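Local coordinates for protein muramidase (Sodiomyces alcalophilus, PDB 6ZM8) that hydrolyses bacterial cell-wall peptidoglycan as a fungal lysozyme (muramidase) of glycoside hydrolase family 25, at residues A[1-9]-A[19-30]; A[59-67]-A[106-116]. All coordinates share one frame; numbering follows the deposited sequence. Where two conformers were deposited one is given.

Contact 1: residues A[1-9]-A[19-30]; sequences RIPGFDISG and AYANGDRFVYIK
The first beta-alpha-beta unit of the fold sets strand 2-7 beside strand 26-30, F5 pairing with V27, D6 with Y28 and I7 with I29. The axes of 2-7 and 26-30 come within 4.6 Å and run nearly parallel, 11° apart in direction. Four backbone bonds join the strands, F5 N to F26 O, Y28 N to F5 O, I7 N to Y28 O and K30 N to I7 O; a fifth, R25 N to P3 O, comes from just ahead of the second strand. On one face of the sheet V27 CG2 sits almost squarely over the F5 ring, 3.7 Å from the centroid. A19 CB, from helix 16-22, reaches F5 CE1 at 3.9 Å, and Y185 stacks on this phenylalanine too. Further along, I7 CG1 and I29 CG1 run side by side at 4.0 Å, with helix 42-51 packed on both residues. On the face of D6 and Y28, G4 CA lies over the F26 ring, 3.5 Å from its centroid, while I2 O meets that ring at its edge, 3.4 Å from CE2. D6 OD2 turns to N192 and Q180. Before the second strand, G23 ends the helix in a Schellman motif; R25, bent at chi2 (-73°), holds NH1 over the Y20 ring and donates from it to two backbone carbonyls, Y20 O and D24 O. Parallel neighbouring strands joined through a helix make the right-handed beta-alpha-beta crossover, the building unit of TIM-barrel enzymes.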
# COMPACT_ATOMS: atom_id res chain seq x y z
N ARG A 1 -15.20 -7.60 -8.72
CA ARG A 1 -14.14 -6.68 -8.47
C ARG A 1 -14.71 -5.31 -8.16
O ARG A 1 -15.80 -5.03 -8.65
CB ARG A 1 -13.38 -6.56 -9.79
CG ARG A 1 -11.90 -6.73 -9.70
CD ARG A 1 -11.30 -7.22 -11.01
NE ARG A 1 -11.87 -6.54 -12.17
CZ ARG A 1 -11.42 -6.67 -13.42
NH1 ARG A 1 -11.99 -6.02 -14.44
NH2 ARG A 1 -10.41 -7.47 -13.67
N ILE A 2 -13.97 -4.50 -7.40
CA ILE A 2 -14.35 -3.13 -7.09
C ILE A 2 -13.25 -2.21 -7.59
O ILE A 2 -12.07 -2.47 -7.33
CB ILE A 2 -14.61 -2.93 -5.60
CG1 ILE A 2 -15.84 -3.77 -5.21
CG2 ILE A 2 -14.79 -1.47 -5.24
CD1 ILE A 2 -16.18 -3.70 -3.74
N PRO A 3 -13.58 -1.09 -8.27
CA PRO A 3 -12.55 -0.15 -8.70
C PRO A 3 -12.10 0.78 -7.59
O PRO A 3 -12.90 1.24 -6.77
CB PRO A 3 -13.24 0.67 -9.82
CG PRO A 3 -14.67 0.32 -9.75
CD PRO A 3 -14.91 -0.68 -8.74
N GLY A 4 -10.82 1.13 -7.65
CA GLY A 4 -10.29 2.20 -6.84
C GLY A 4 -8.99 2.71 -7.47
O GLY A 4 -8.69 2.44 -8.62
N PHE A 5 -8.23 3.48 -6.68
CA PHE A 5 -7.10 4.19 -7.26
C PHE A 5 -6.12 4.57 -6.14
O PHE A 5 -6.35 4.29 -4.97
CB PHE A 5 -7.56 5.40 -8.12
CG PHE A 5 -8.17 6.58 -7.40
CD1 PHE A 5 -9.42 6.53 -6.79
CD2 PHE A 5 -7.50 7.80 -7.39
CE1 PHE A 5 -9.99 7.64 -6.21
CE2 PHE A 5 -8.07 8.93 -6.83
CZ PHE A 5 -9.33 8.86 -6.25
N ASP A 6 -5.00 5.18 -6.54
CA ASP A 6 -4.05 5.68 -5.56
C ASP A 6 -3.37 6.92 -6.11
O ASP A 6 -3.26 7.13 -7.32
CB ASP A 6 -3.02 4.61 -5.11
CG ASP A 6 -2.17 4.09 -6.26
OD1 ASP A 6 -1.20 4.80 -6.62
OD2 ASP A 6 -2.49 3.00 -6.79
N ILE A 7 -2.97 7.76 -5.16
CA ILE A 7 -2.42 9.09 -5.42
C ILE A 7 -1.32 9.40 -4.40
O ILE A 7 -1.23 8.81 -3.32
CB ILE A 7 -3.52 10.17 -5.38
CG1 ILE A 7 -4.21 10.20 -4.00
CG2 ILE A 7 -4.51 9.99 -6.52
CD1 ILE A 7 -5.41 11.13 -3.94
N SER A 8 -0.52 10.39 -4.78
CA SER A 8 0.54 10.93 -3.94
C SER A 8 0.61 12.43 -4.18
O SER A 8 -0.23 13.02 -4.87
CB SER A 8 1.88 10.28 -4.26
OG SER A 8 2.33 10.72 -5.53
N GLY A 9 1.65 13.06 -3.64
CA GLY A 9 1.87 14.49 -3.91
C GLY A 9 2.24 14.76 -5.35
O GLY A 9 2.33 15.95 -5.72
N ALA A 19 -14.62 11.24 -8.62
CA ALA A 19 -14.13 9.87 -8.53
C ALA A 19 -15.23 8.92 -8.07
O ALA A 19 -15.36 7.80 -8.61
CB ALA A 19 -12.93 9.82 -7.62
N TYR A 20 -16.02 9.33 -7.08
CA TYR A 20 -17.10 8.45 -6.62
C TYR A 20 -18.12 8.25 -7.76
O TYR A 20 -18.62 7.12 -7.99
CB TYR A 20 -17.76 9.04 -5.36
CG TYR A 20 -18.65 8.04 -4.67
CD1 TYR A 20 -19.97 7.87 -5.03
CD2 TYR A 20 -18.15 7.27 -3.65
CE1 TYR A 20 -20.77 6.93 -4.45
CE2 TYR A 20 -18.95 6.33 -3.02
CZ TYR A 20 -20.25 6.15 -3.43
OH TYR A 20 -21.06 5.22 -2.83
N ALA A 21 -18.43 9.32 -8.51
CA ALA A 21 -19.35 9.22 -9.63
C ALA A 21 -18.81 8.28 -10.72
O ALA A 21 -19.59 7.63 -11.43
CB ALA A 21 -19.66 10.60 -10.17
N ASN A 22 -17.50 8.23 -10.87
CA ASN A 22 -16.85 7.31 -11.81
C ASN A 22 -17.04 5.85 -11.41
O ASN A 22 -16.82 4.95 -12.22
CB ASN A 22 -15.35 7.64 -11.87
CG ASN A 22 -14.61 6.94 -12.99
OD1 ASN A 22 -15.05 6.97 -14.15
ND2 ASN A 22 -13.46 6.36 -12.68
N GLY A 23 -17.38 5.61 -10.15
CA GLY A 23 -17.54 4.26 -9.63
C GLY A 23 -16.43 3.81 -8.73
O GLY A 23 -16.47 2.67 -8.22
N ASP A 24 -15.40 4.65 -8.53
CA ASP A 24 -14.33 4.28 -7.61
C ASP A 24 -14.87 4.28 -6.17
O ASP A 24 -15.68 5.12 -5.80
CB ASP A 24 -13.17 5.26 -7.76
CG ASP A 24 -12.60 5.14 -9.18
OD1 ASP A 24 -12.09 4.06 -9.49
OD2 ASP A 24 -12.69 6.14 -9.93
N ARG A 25 -14.35 3.33 -5.36
CA ARG A 25 -14.85 3.17 -4.01
C ARG A 25 -13.76 3.18 -2.94
O ARG A 25 -14.08 3.31 -1.75
CB ARG A 25 -15.71 1.90 -3.88
CG ARG A 25 -16.98 1.97 -4.73
CD ARG A 25 -18.01 2.93 -4.13
NE ARG A 25 -19.23 3.03 -4.94
CZ ARG A 25 -19.46 3.93 -5.88
NH1 ARG A 25 -18.51 4.78 -6.26
NH2 ARG A 25 -20.65 3.96 -6.46
N PHE A 26 -12.50 3.02 -3.34
CA PHE A 26 -11.41 3.08 -2.37
C PHE A 26 -10.25 3.85 -3.01
O PHE A 26 -10.11 3.92 -4.23
CB PHE A 26 -10.97 1.68 -1.90
CG PHE A 26 -10.34 0.84 -2.98
CD1 PHE A 26 -8.96 0.90 -3.20
CD2 PHE A 26 -11.13 0.04 -3.82
CE1 PHE A 26 -8.39 0.17 -4.24
CE2 PHE A 26 -10.55 -0.67 -4.85
CZ PHE A 26 -9.19 -0.62 -5.06
N VAL A 27 -9.40 4.36 -2.11
CA VAL A 27 -8.21 5.09 -2.54
C VAL A 27 -7.11 4.85 -1.50
O VAL A 27 -7.36 4.90 -0.31
CB VAL A 27 -8.51 6.58 -2.77
CG1 VAL A 27 -8.98 7.28 -1.49
CG2 VAL A 27 -7.32 7.32 -3.39
N TYR A 28 -5.89 4.65 -2.01
CA TYR A 28 -4.67 4.68 -1.19
C TYR A 28 -3.91 5.97 -1.48
O TYR A 28 -3.81 6.41 -2.63
CB TYR A 28 -3.77 3.46 -1.45
CG TYR A 28 -3.99 2.31 -0.51
CD1 TYR A 28 -3.57 2.40 0.81
CD2 TYR A 28 -4.60 1.13 -0.92
CE1 TYR A 28 -3.74 1.34 1.71
CE2 TYR A 28 -4.78 0.06 -0.03
CZ TYR A 28 -4.34 0.18 1.28
OH TYR A 28 -4.56 -0.89 2.11
N ILE A 29 -3.35 6.55 -0.42
CA ILE A 29 -2.78 7.90 -0.46
C ILE A 29 -1.40 7.85 0.17
O ILE A 29 -1.24 7.38 1.30
CB ILE A 29 -3.69 8.88 0.30
CG1 ILE A 29 -5.09 8.89 -0.32
CG2 ILE A 29 -3.08 10.28 0.30
CD1 ILE A 29 -6.14 9.59 0.54
N LYS A 30 -0.38 8.38 -0.52
CA LYS A 30 0.96 8.35 0.06
C LYS A 30 1.01 9.22 1.30
O LYS A 30 0.64 10.41 1.27
CB LYS A 30 2.00 8.87 -0.92
CG LYS A 30 3.43 8.72 -0.38
CD LYS A 30 4.48 9.01 -1.42
CE LYS A 30 5.88 8.93 -0.83
NZ LYS A 30 6.90 9.16 -1.85

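Contact 2: residues A[59-67]-A[106-116]; sequences YHFAQPAAS and YGLSQSAMVNW
Y106 opens the second segment by laying one ring face on P64: CD stands 3.5 Å from the ring centroid, only 3° off the normal. Q63 OE1 comes to the edge of the same ring, 3.5 Å from Y106 CE2, with the amide plane nearly perpendicular to the ring; Q63 NE2 is bonded to E33. The phenol oxygen passes F61 CE1 at 3.5 Å and is bonded to the carbonyl of E97. L108 follows, its CD2 against P64 CB at 4.0 Å and its CD1 near A65 CB. S109 then caps helix 110-128, OG accepting from A112 N. One turn on, M113, bent at chi2 and chi3, places SD 3.8 Å from P64 CG. W116 completes the apolar surroundings of P64. Its CG stands anti to the backbone N (chi1 -172°), which carries the indole across to the loop, where P64 CA lies over the five-membered ring, placing the proline between tryptophan and tyrosine. The far rim, at CH2, meets A62 CB at 3.7 Å. NE1 gives a nearly straight bond, 2.8 Å long, to S67 O, which lies in the indole plane. With the indole of W116 cut back to an alanine, S67 O would probably lose this donor and a gap would open beside P64 and A62. Here the loop after strand 55-61 packs on the start of helix 110-128 and the loop leading into it, a meeting of beta-to-alpha loops at the C-terminal ends of the strands, the side of a TIM barrel where active sites lie.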
# COMPACT_ATOMS: atom_id res chain seq x y z
N TYR A 59 -0.18 4.86 2.45
CA TYR A 59 0.97 3.99 2.17
C TYR A 59 2.28 4.68 2.51
O TYR A 59 2.39 5.94 2.57
CB TYR A 59 0.95 3.40 0.75
CG TYR A 59 1.23 4.33 -0.40
CD1 TYR A 59 2.52 4.58 -0.83
CD2 TYR A 59 0.18 4.91 -1.12
CE1 TYR A 59 2.78 5.36 -1.96
CE2 TYR A 59 0.41 5.70 -2.24
CZ TYR A 59 1.73 5.91 -2.66
OH TYR A 59 1.98 6.68 -3.77
N HIS A 60 3.28 3.83 2.74
CA HIS A 60 4.63 4.23 3.13
C HIS A 60 5.61 3.72 2.10
O HIS A 60 5.63 2.51 1.79
CB HIS A 60 4.98 3.54 4.47
CG HIS A 60 6.39 3.82 4.89
ND1 HIS A 60 6.74 5.05 5.43
CD2 HIS A 60 7.50 3.05 4.76
CE1 HIS A 60 8.04 4.99 5.65
NE2 HIS A 60 8.54 3.81 5.23
N PHE A 61 6.47 4.60 1.56
CA PHE A 61 7.53 4.16 0.65
C PHE A 61 8.75 3.73 1.46
O PHE A 61 9.42 4.56 2.11
CB PHE A 61 7.87 5.24 -0.38
CG PHE A 61 8.77 4.69 -1.47
CD1 PHE A 61 10.14 4.53 -1.30
CD2 PHE A 61 8.21 4.22 -2.63
CE1 PHE A 61 10.93 3.93 -2.29
CE2 PHE A 61 8.99 3.65 -3.62
CZ PHE A 61 10.35 3.50 -3.45
N ALA A 62 9.02 2.43 1.44
CA ALA A 62 10.11 1.85 2.21
C ALA A 62 11.48 2.34 1.70
O ALA A 62 11.73 2.38 0.50
CB ALA A 62 10.09 0.35 2.08
N GLN A 63 12.37 2.57 2.68
CA GLN A 63 13.78 2.87 2.40
C GLN A 63 14.62 1.93 3.26
O GLN A 63 15.07 2.32 4.35
CB GLN A 63 14.08 4.35 2.67
CG GLN A 63 13.50 5.26 1.59
CD GLN A 63 14.25 5.20 0.27
OE1 GLN A 63 15.26 4.50 0.14
NE2 GLN A 63 13.74 5.95 -0.71
N PRO A 64 14.81 0.68 2.84
CA PRO A 64 15.35 -0.33 3.76
C PRO A 64 16.79 -0.12 4.19
O PRO A 64 17.18 -0.74 5.19
CB PRO A 64 15.18 -1.66 3.03
CG PRO A 64 13.95 -1.39 2.16
CD PRO A 64 14.18 0.02 1.66
N ALA A 65 17.57 0.67 3.46
CA ALA A 65 18.95 0.93 3.87
C ALA A 65 19.05 2.12 4.84
O ALA A 65 20.12 2.28 5.42
CB ALA A 65 19.86 1.12 2.68
N ALA A 66 18.01 2.90 4.98
CA ALA A 66 18.11 4.19 5.70
C ALA A 66 17.90 4.05 7.19
O ALA A 66 18.43 4.85 7.97
CB ALA A 66 17.07 5.15 5.16
N SER A 67 17.13 3.07 7.63
CA SER A 67 16.76 2.93 9.04
C SER A 67 16.02 1.62 9.15
O SER A 67 15.71 1.01 8.10
CB SER A 67 15.91 4.11 9.51
OG SER A 67 14.86 4.40 8.57
N TYR A 106 18.70 -2.21 -2.63
CA TYR A 106 19.13 -1.28 -1.57
C TYR A 106 20.43 -1.73 -0.88
O TYR A 106 20.75 -1.21 0.18
CB TYR A 106 18.05 -1.02 -0.51
CG TYR A 106 16.77 -0.44 -1.06
CD1 TYR A 106 15.75 -1.27 -1.55
CD2 TYR A 106 16.52 0.93 -1.06
CE1 TYR A 106 14.54 -0.76 -2.02
CE2 TYR A 106 15.32 1.46 -1.51
CZ TYR A 106 14.33 0.62 -2.00
OH TYR A 106 13.17 1.19 -2.45
N GLY A 107 21.14 -2.69 -1.46
CA GLY A 107 22.35 -3.22 -0.83
C GLY A 107 22.09 -4.27 0.24
O GLY A 107 23.07 -4.74 0.83
N LEU A 108 20.85 -4.63 0.49
CA LEU A 108 20.57 -5.66 1.49
C LEU A 108 20.64 -7.04 0.84
O LEU A 108 20.26 -7.23 -0.31
CB LEU A 108 19.17 -5.49 2.12
CG LEU A 108 19.05 -4.45 3.24
CD1 LEU A 108 19.19 -3.02 2.75
CD2 LEU A 108 17.72 -4.62 3.98
N SER A 109 21.06 -8.06 1.61
CA SER A 109 20.87 -9.43 1.19
C SER A 109 19.37 -9.76 1.23
O SER A 109 18.56 -9.04 1.79
CB SER A 109 21.64 -10.37 2.09
OG SER A 109 21.16 -10.23 3.42
N GLN A 110 19.01 -10.89 0.60
CA GLN A 110 17.60 -11.29 0.57
C GLN A 110 17.08 -11.55 1.98
O GLN A 110 16.00 -11.09 2.34
CB GLN A 110 17.42 -12.52 -0.32
CG GLN A 110 17.76 -12.25 -1.79
CD GLN A 110 17.61 -13.47 -2.65
OE1 GLN A 110 17.72 -14.62 -2.15
NE2 GLN A 110 17.37 -13.28 -3.93
N SER A 111 17.87 -12.28 2.78
CA SER A 111 17.43 -12.57 4.12
C SER A 111 17.37 -11.31 4.99
O SER A 111 16.47 -11.16 5.81
CB SER A 111 18.34 -13.64 4.72
OG SER A 111 19.69 -13.21 4.79
N ALA A 112 18.32 -10.37 4.80
CA ALA A 112 18.25 -9.12 5.53
C ALA A 112 16.99 -8.34 5.12
O ALA A 112 16.38 -7.66 5.96
CB ALA A 112 19.49 -8.27 5.34
N MET A 113 16.64 -8.38 3.85
CA MET A 113 15.44 -7.69 3.39
C MET A 113 14.18 -8.30 4.01
O MET A 113 13.29 -7.59 4.45
CB MET A 113 15.38 -7.73 1.86
CG MET A 113 14.22 -6.92 1.29
SD MET A 113 14.27 -5.16 1.58
CE MET A 113 15.52 -4.71 0.38
N VAL A 114 14.12 -9.64 4.04
CA VAL A 114 13.00 -10.30 4.71
C VAL A 114 12.93 -9.86 6.17
O VAL A 114 11.85 -9.56 6.68
CB VAL A 114 13.12 -11.82 4.57
CG1 VAL A 114 12.14 -12.56 5.49
CG2 VAL A 114 12.91 -12.25 3.13
N ASN A 115 14.07 -9.81 6.87
CA ASN A 115 14.05 -9.38 8.25
C ASN A 115 13.56 -7.93 8.39
O ASN A 115 12.86 -7.61 9.36
CB ASN A 115 15.45 -9.49 8.89
CG ASN A 115 15.93 -10.91 9.06
OD1 ASN A 115 15.17 -11.87 8.91
ND2 ASN A 115 17.21 -11.02 9.39
N TRP A 116 13.95 -7.06 7.48
CA TRP A 116 13.54 -5.67 7.53
C TRP A 116 12.02 -5.56 7.39
O TRP A 116 11.35 -4.86 8.14
CB TRP A 116 14.27 -4.89 6.41
CG TRP A 116 14.07 -3.42 6.48
CD1 TRP A 116 14.96 -2.54 7.03
CD2 TRP A 116 12.94 -2.65 6.06
NE1 TRP A 116 14.45 -1.26 6.98
CE2 TRP A 116 13.22 -1.30 6.41
CE3 TRP A 116 11.73 -2.93 5.42
CZ2 TRP A 116 12.32 -0.27 6.15
CZ3 TRP A 116 10.82 -1.90 5.17
CH2 TRP A 116 11.12 -0.59 5.55

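Contact 1 is buried and made within the sheet, whereas contact 2 is partly buried and joins loops to a helix, on the other side of the chain's centre; their centres are about 28 Å apart. A ladder of backbone bonds runs through the first, with aliphatic and aromatic packing on both sheet faces. In the second the one hydrogen bond runs from an indole N-H to a backbone carbonyl, and the rest is largely apolar and aromatic packing round a proline. They meet through neighbouring strands 26-33 and 55-61: I29 O and Y59 N, 3.0 Å apart, probably share a hydrogen bond, and the Y59 side chain packs against S8 and K30, so strand 55-61 continues the sheet of contact 1 toward the loop of contact 2.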